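Local structure of beta sliding clamp (Borrelia burgdorferi, 6DJ8) at residues A[342-347]-A[365-370]. The protein probably encircles DNA as a ring-shaped head-to-tail homodimer that tethers DNA polymerases and other proteins to the template and makes them processive. Residues are numbered along the deposited sequence; the frame is centred on the assembly and turned at random.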
loop_
_atom_site.group_PDB
_atom_site.type_symbol
_atom_site.label_atom_id
_atom_site.label_comp_id
_atom_site.label_asym_id
_atom_site.label_seq_id
_atom_site.Cartn_x
_atom_site.Cartn_y
_atom_site.Cartn_z
ATOM N N GLU A 342 -29.041 16.706 -23.034
ATOM C CA GLU A 342 -28.772 17.277 -21.723
ATOM C C GLU A 342 -27.284 17.199 -21.431
ATOM O O GLU A 342 -26.688 16.123 -21.521
ATOM C CB GLU A 342 -29.552 16.547 -20.625
ATOM C CG GLU A 342 -31.064 16.751 -20.712
ATOM C CD GLU A 342 -31.480 18.182 -20.428
ATOM O OE1 GLU A 342 -30.975 18.778 -19.450
ATOM O OE2 GLU A 342 -32.312 18.711 -21.186
ATOM N N VAL A 343 -26.698 18.338 -21.076
ATOM C CA VAL A 343 -25.307 18.427 -20.659
ATOM C C VAL A 343 -25.297 18.836 -19.196
ATOM O O VAL A 343 -26.018 19.757 -18.800
ATOM C CB VAL A 343 -24.516 19.435 -21.510
ATOM C CG1 VAL A 343 -23.051 19.420 -21.096
ATOM C CG2 VAL A 343 -24.670 19.134 -22.999
ATOM N N MET A 344 -24.508 18.126 -18.401
ATOM C CA MET A 344 -24.441 18.445 -16.959
ATOM C C MET A 344 -23.074 18.073 -16.396
ATOM O O MET A 344 -22.412 17.232 -16.950
ATOM C CB MET A 344 -25.485 17.639 -16.198
ATOM C CG MET A 344 -25.225 16.181 -16.308
ATOM S SD MET A 344 -26.257 15.224 -15.255
ATOM C CE MET A 344 -27.846 15.560 -15.992
ATOM N N ALA A 345 -22.702 18.743 -15.324
ATOM C CA ALA A 345 -21.473 18.452 -14.615
ATOM C C ALA A 345 -21.812 17.721 -13.326
ATOM O O ALA A 345 -22.823 18.023 -12.674
ATOM C CB ALA A 345 -20.693 19.737 -14.311
ATOM N N ILE A 346 -20.956 16.768 -12.956
ATOM C CA ILE A 346 -21.161 15.946 -11.771
ATOM C C ILE A 346 -19.807 15.653 -11.148
ATOM O O ILE A 346 -18.786 15.608 -11.837
ATOM C CB ILE A 346 -21.895 14.633 -12.098
ATOM C CG1 ILE A 346 -22.357 13.946 -10.817
ATOM C CG2 ILE A 346 -21.012 13.702 -12.895
ATOM C CD1 ILE A 346 -23.213 12.727 -11.064
ATOM N N ASN A 347 -19.804 15.501 -9.827
ATOM C CA ASN A 347 -18.608 15.098 -9.084
ATOM C C ASN A 347 -18.294 13.642 -9.393
ATOM O O ASN A 347 -19.042 12.738 -9.000
ATOM C CB ASN A 347 -18.867 15.305 -7.594
ATOM C CG ASN A 347 -17.659 14.966 -6.730
ATOM O OD1 ASN A 347 -17.051 13.913 -6.880
ATOM N ND2 ASN A 347 -17.337 15.855 -5.798
ATOM N N ILE A 365 -30.213 5.690 -14.651
ATOM C CA ILE A 365 -29.814 7.057 -14.333
ATOM C C ILE A 365 -30.888 7.964 -14.917
ATOM O O ILE A 365 -31.073 8.008 -16.143
ATOM C CB ILE A 365 -28.436 7.416 -14.887
ATOM C CG1 ILE A 365 -27.376 6.461 -14.328
ATOM C CG2 ILE A 365 -28.110 8.867 -14.549
ATOM C CD1 ILE A 365 -26.046 6.524 -15.060
ATOM N N GLN A 366 -31.611 8.664 -14.048
ATOM C CA GLN A 366 -32.753 9.470 -14.448
ATOM C C GLN A 366 -32.629 10.847 -13.816
ATOM O O GLN A 366 -32.039 11.002 -12.741
ATOM C CB GLN A 366 -34.050 8.804 -14.014
ATOM C CG GLN A 366 -34.131 7.354 -14.435
ATOM C CD GLN A 366 -35.326 6.642 -13.850
ATOM O OE1 GLN A 366 -36.063 7.204 -13.043
ATOM N NE2 GLN A 366 -35.537 5.403 -14.269
ATOM N N PHE A 367 -33.195 11.847 -14.483
ATOM C CA PHE A 367 -33.104 13.215 -13.993
ATOM C C PHE A 367 -34.095 14.093 -14.740
ATOM O O PHE A 367 -34.464 13.815 -15.882
ATOM C CB PHE A 367 -31.706 13.807 -14.175
ATOM C CG PHE A 367 -31.247 13.844 -15.595
ATOM C CD1 PHE A 367 -30.682 12.726 -16.193
ATOM C CD2 PHE A 367 -31.392 15.004 -16.348
ATOM C CE1 PHE A 367 -30.251 12.774 -17.524
ATOM C CE2 PHE A 367 -30.966 15.060 -17.671
ATOM C CZ PHE A 367 -30.402 13.944 -18.261
ATOM N N ASN A 368 -34.504 15.162 -14.076
ATOM C CA ASN A 368 -35.119 16.300 -14.733
ATOM C C ASN A 368 -34.033 17.325 -15.021
ATOM O O ASN A 368 -33.084 17.465 -14.244
ATOM C CB ASN A 368 -36.215 16.900 -13.859
ATOM C CG ASN A 368 -37.442 16.022 -13.802
ATOM O OD1 ASN A 368 -37.908 15.529 -14.832
ATOM N ND2 ASN A 368 -37.971 15.815 -12.603
ATOM N N SER A 369 -34.156 18.001 -16.164
ATOM C CA SER A 369 -33.132 18.936 -16.617
ATOM C C SER A 369 -32.729 19.886 -15.496
ATOM O O SER A 369 -33.581 20.482 -14.831
ATOM C CB SER A 369 -33.644 19.718 -17.830
ATOM O OG SER A 369 -32.629 20.545 -18.373
ATOM N N GLY A 370 -31.428 19.990 -15.265
ATOM C CA GLY A 370 -30.912 20.893 -14.230
ATOM C C GLY A 370 -31.325 20.461 -12.852
ATOM O O GLY A 370 -31.251 21.281 -11.949
#
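Glu342 OE1 is gripped by one hydrogen bond across the contact, a short one of 2.6 Å donated by Ser369 OG. The hydroxyl does not lie in the carboxylate plane but meets the oxygen from above it, 29° out. Ser369 OG stands anti to its backbone N, while the Glu342 chain, bent at chi2, curls its acid group over to the turn that follows strand 362-367. With CG anti to the carbonyl carbon, the aliphatic part of Glu342 lies along the rim of the Phe367 ring: CG sits at the ring edge, in its plane, 3.5 Å from Phe367 CE2, and Glu342 CB is 3.6 Å from Phe367 CZ. The strands belong to different antiparallel sheets in the fold of the C-terminal clamp domain, 342-347 at the margin of one and 362-367 inside another that continues into the central domain; helix 348-355 lies on the path between them, and the buried side chains of Met344 and Phe367 meet between the sheets. These two come tip to tip, each with CG in the crowded position between backbone N and carbonyl carbon. A bend at chi3 sets the Met344 methyl over one ring face, with CE 3.5 Å from the Phe367 centroid and only 11° off the normal, a CH-pi contact. Sulfur stands behind it, SD 5.0 Å from the Phe367 centroid, so this Met-aromatic pair touches through its methyl. Leu373 packs against both Met344 and Phe367, and the ring of Phe308 meets that of Phe367 with the planes inclined at about 50°.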